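Local coordinates for protein peptide amidase (Stenotrophomonas maltophilia, PDB 1M22) that probably hydrolyses amide bonds, as a peptide amidase of the amidase signature family, releasing ammonia from the C-terminal amides of peptides, at residues D87-A92 and D212-I217; G99-Q104 and S359-G364. All coordinates share one frame; numbering follows the deposited sequence.

Contact 1: residues D87-A92 and D212-I217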
# COMPACT_ATOMS: atom_id res chain seq x y z
N ASP A 87 -3.11 6.95 7.38
CA ASP A 87 -4.14 7.70 8.08
C ASP A 87 -5.55 7.75 7.52
O ASP A 87 -6.30 8.70 7.79
CB ASP A 87 -3.66 9.12 8.41
CG ASP A 87 -4.46 9.75 9.54
OD1 ASP A 87 -4.80 9.03 10.51
OD2 ASP A 87 -4.75 10.96 9.46
N ASN A 88 -5.91 6.76 6.72
CA ASN A 88 -7.29 6.65 6.26
C ASN A 88 -7.89 5.39 6.90
O ASN A 88 -9.04 5.04 6.66
CB ASN A 88 -7.42 6.62 4.72
CG ASN A 88 -6.63 5.50 4.07
OD1 ASN A 88 -5.84 4.81 4.71
ND2 ASN A 88 -6.83 5.33 2.77
N ILE A 89 -7.09 4.73 7.74
CA ILE A 89 -7.50 3.51 8.45
C ILE A 89 -7.82 3.84 9.91
O ILE A 89 -6.96 4.34 10.64
CB ILE A 89 -6.37 2.45 8.41
CG1 ILE A 89 -6.00 2.13 6.96
CG2 ILE A 89 -6.80 1.20 9.17
CD1 ILE A 89 -4.76 1.25 6.81
N ASN A 90 -9.05 3.57 10.34
CA ASN A 90 -9.47 3.86 11.71
C ASN A 90 -8.63 3.11 12.74
O ASN A 90 -8.43 1.90 12.63
CB ASN A 90 -10.94 3.47 11.92
CG ASN A 90 -11.90 4.30 11.09
OD1 ASN A 90 -11.50 5.22 10.37
ND2 ASN A 90 -13.18 3.97 11.18
N ALA A 91 -8.17 3.82 13.77
CA ALA A 91 -7.37 3.21 14.82
C ALA A 91 -7.36 4.07 16.08
O ALA A 91 -6.72 5.12 16.11
CB ALA A 91 -5.94 2.97 14.34
N ALA A 92 -8.08 3.63 17.10
CA ALA A 92 -8.12 4.37 18.36
C ALA A 92 -6.75 4.26 19.03
O ALA A 92 -6.04 3.27 18.83
CB ALA A 92 -9.20 3.79 19.26
N ASP A 212 -13.54 -2.53 5.98
CA ASP A 212 -14.32 -1.85 7.00
C ASP A 212 -13.42 -0.97 7.86
O ASP A 212 -12.30 -1.35 8.22
CB ASP A 212 -15.08 -2.86 7.87
CG ASP A 212 -16.28 -2.22 8.57
OD1 ASP A 212 -17.13 -1.62 7.87
OD2 ASP A 212 -16.36 -2.31 9.81
N GLY A 213 -13.91 0.22 8.17
CA GLY A 213 -13.13 1.13 8.99
C GLY A 213 -12.07 1.91 8.24
O GLY A 213 -11.17 2.47 8.86
N ILE A 214 -12.18 1.95 6.92
CA ILE A 214 -11.22 2.70 6.11
C ILE A 214 -11.95 3.77 5.30
O ILE A 214 -12.96 3.48 4.66
CB ILE A 214 -10.47 1.77 5.11
CG1 ILE A 214 -9.77 0.64 5.87
CG2 ILE A 214 -9.46 2.58 4.31
CD1 ILE A 214 -9.05 -0.35 4.96
N ILE A 215 -11.45 5.01 5.35
CA ILE A 215 -12.05 6.10 4.58
C ILE A 215 -11.87 5.61 3.15
O ILE A 215 -10.75 5.38 2.69
CB ILE A 215 -11.32 7.43 4.82
CG1 ILE A 215 -11.50 7.83 6.28
CG2 ILE A 215 -11.88 8.51 3.89
CD1 ILE A 215 -10.83 9.14 6.66
N PRO A 216 -12.97 5.46 2.41
CA PRO A 216 -12.91 4.96 1.04
C PRO A 216 -12.81 5.89 -0.15
O PRO A 216 -12.82 7.11 -0.04
CB PRO A 216 -14.19 4.16 0.95
CG PRO A 216 -15.16 5.12 1.62
CD PRO A 216 -14.37 5.61 2.85
N ILE A 217 -12.70 5.23 -1.29
CA ILE A 217 -12.76 5.88 -2.59
C ILE A 217 -13.70 4.96 -3.36
O ILE A 217 -14.82 5.34 -3.68
CB ILE A 217 -11.43 5.97 -3.36
CG1 ILE A 217 -10.47 6.95 -2.69
CG2 ILE A 217 -11.71 6.46 -4.79
CD1 ILE A 217 -9.14 7.11 -3.41
O HOH W 1 -8.96 7.32 1.88

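Contact 2: residues G99-Q104 and S359-G364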
# COMPACT_ATOMS: atom_id res chain seq x y z
N GLY A 99 -5.67 12.96 6.16
CA GLY A 99 -4.81 14.10 5.91
C GLY A 99 -5.52 15.45 5.92
O GLY A 99 -4.87 16.50 5.81
N SER A 100 -6.84 15.44 6.08
CA SER A 100 -7.64 16.66 6.07
C SER A 100 -7.81 17.33 7.44
O SER A 100 -7.91 16.66 8.46
CB SER A 100 -9.02 16.37 5.48
OG SER A 100 -9.87 17.50 5.57
N LEU A 101 -7.85 18.65 7.44
CA LEU A 101 -8.04 19.39 8.68
C LEU A 101 -9.48 19.22 9.17
O LEU A 101 -9.77 19.43 10.35
CB LEU A 101 -7.74 20.88 8.46
CG LEU A 101 -6.27 21.22 8.22
CD1 LEU A 101 -6.13 22.70 7.89
CD2 LEU A 101 -5.45 20.86 9.45
N ALA A 102 -10.37 18.81 8.28
CA ALA A 102 -11.78 18.61 8.63
C ALA A 102 -11.99 17.47 9.63
O ALA A 102 -12.96 17.48 10.39
CB ALA A 102 -12.60 18.35 7.37
N LEU A 103 -11.07 16.51 9.64
CA LEU A 103 -11.20 15.37 10.55
C LEU A 103 -10.07 15.27 11.59
O LEU A 103 -9.81 14.19 12.12
CB LEU A 103 -11.25 14.07 9.74
CG LEU A 103 -12.38 13.91 8.73
CD1 LEU A 103 -12.20 12.61 7.97
CD2 LEU A 103 -13.72 13.93 9.44
N GLN A 104 -9.43 16.40 11.88
CA GLN A 104 -8.33 16.41 12.84
C GLN A 104 -8.74 15.98 14.25
O GLN A 104 -7.89 15.55 15.03
CB GLN A 104 -7.70 17.81 12.90
CG GLN A 104 -8.67 18.91 13.30
CD GLN A 104 -7.99 20.25 13.46
OE1 GLN A 104 -7.34 20.75 12.54
NE2 GLN A 104 -8.13 20.84 14.64
N SER A 359 -9.94 27.74 2.69
CA SER A 359 -9.18 27.75 1.44
C SER A 359 -7.69 28.04 1.60
O SER A 359 -6.87 27.49 0.88
CB SER A 359 -9.80 28.77 0.47
OG SER A 359 -9.80 30.07 1.03
N LYS A 360 -7.35 28.91 2.55
CA LYS A 360 -5.95 29.26 2.77
C LYS A 360 -5.10 28.05 3.17
O LYS A 360 -3.96 27.92 2.72
CB LYS A 360 -5.84 30.35 3.85
CG LYS A 360 -4.42 30.61 4.33
CD LYS A 360 -3.49 30.98 3.19
CE LYS A 360 -2.06 31.16 3.69
NZ LYS A 360 -1.11 31.45 2.58
N GLN A 361 -5.65 27.18 4.00
CA GLN A 361 -4.92 26.00 4.46
C GLN A 361 -5.14 24.76 3.60
O GLN A 361 -4.26 23.89 3.53
CB GLN A 361 -5.30 25.66 5.91
CG GLN A 361 -4.99 26.73 6.94
CD GLN A 361 -5.86 27.96 6.80
OE1 GLN A 361 -7.09 27.86 6.69
NE2 GLN A 361 -5.24 29.14 6.80
N GLU A 362 -6.29 24.67 2.96
CA GLU A 362 -6.63 23.49 2.15
C GLU A 362 -6.50 23.60 0.64
O GLU A 362 -6.12 22.63 -0.02
CB GLU A 362 -8.05 23.04 2.48
CG GLU A 362 -8.24 22.43 3.86
CD GLU A 362 -7.65 21.03 3.96
OE1 GLU A 362 -7.08 20.55 2.96
OE2 GLU A 362 -7.77 20.43 5.05
N LEU A 363 -6.80 24.77 0.08
CA LEU A 363 -6.77 24.93 -1.37
C LEU A 363 -5.69 25.87 -1.90
O LEU A 363 -5.87 26.51 -2.94
CB LEU A 363 -8.15 25.41 -1.85
CG LEU A 363 -9.34 24.60 -1.33
CD1 LEU A 363 -10.63 25.25 -1.76
CD2 LEU A 363 -9.26 23.16 -1.84
N GLY A 364 -4.56 25.93 -1.21
CA GLY A 364 -3.48 26.80 -1.64
C GLY A 364 -2.57 26.24 -2.72
O GLY A 364 -2.02 27.00 -3.52

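Contact 1: residues D87-A92 and D212-I217
I89 and I214 lie side by side and point the same way, their CG1 atoms 4.2 Å apart, at the middle of a single antiparallel bridge between two otherwise irregular loops. They form its non-hydrogen-bonded pair, with a backbone bond before and after it: I215 N donates to N88 O at 2.7 Å and N90 N to G213 O at 2.8 Å. N88 O also receives the CA-H of I214, so two groups of the other loop meet this one carbonyl. With chi1 57°, CG of N88 stands between its own backbone N and carbonyl carbon; from there the side chain slants across that of I214, CG lying 4.1 Å from I214 CG2, while N88 CB rests 4.0 Å from I215 CB. N88 ND2 is held by T184 OG1 and also donates to a water, which in turn donates to I215 O at 2.8 Å. At the other end of the bridge G213 O stands over the flat face of the N90 amide, 3.0 Å from its CG, and takes no hydrogen bond from ND2; N90 OD1 is bonded to Y337 OH. Every touching residue is buried, and the side chain of N88 comes within about 3 Å of that of the catalytic K86. Backbone bonds, water and T184 together therefore fix N88 in a place consistent with a second-shell role beside the active site.

Contact 2: residues G99-Q104 and S359-G364
OE2 of E362 accepts the backbone N-H of L101 at 3.0 Å, with an angle of 168° at the hydrogen, and the donor meets the oxygen nearly along its C-O axis. The same oxygen rests against the start of the leucine side chain, 3.4 Å from L101 CB and 3.6 Å from L101 CG, so one carboxylate oxygen is bordered by both the polar and the apolar part of L101. Bending at chi2 (-73°) brings the carboxylate end of E362 nearer to the loop than its first carbons are. Farther out on the leucine, L101 CD1 reaches CB of Q361 at 3.7 Å, the two side chains crossing at about a right angle, and the amide end of Q361 then leads away. F354 of helix 348-357 and A147 also pack on L101. The other oxygen, E362 OE1, lies close to OE2 of E132, a closeness that would tend to raise the pKa of one of the acids, whereas the bond from L101 should help to stabilise negative charge on E362. Within the loop, S100 OG is anti to its backbone N (chi1 175°) and accepts the N-H of A102, its OG to A102 N distance being 3.1 Å. This is an ST turn, in which the serine side chain takes the backbone N-H two residues on, while the N-H between them is taken by the glutamate of the short helix 359-362.

Overall arrangement
The centres of contacts 1 and 2 are 18 Å apart, on the same side of the chain's centre; contact 1 lies about 13 Å from that centre and contact 2 about 23 Å. Both draw their first segment from the long loop between strand 82-86 of the central mixed sheet and helix 112-119. Along the chain the order is 87-92, 99-104, 212-217, 359-364, so the contacts interleave. They touch where I215 CD1 packs on L103 CD1 at 4.0 Å, and S97, between the two first segments, bonds through OG to both D87 OD2 and G99 N. One loop is thus joined near the catalytic K86 to the loop before strand 223-228, and farther out to helix 359-362.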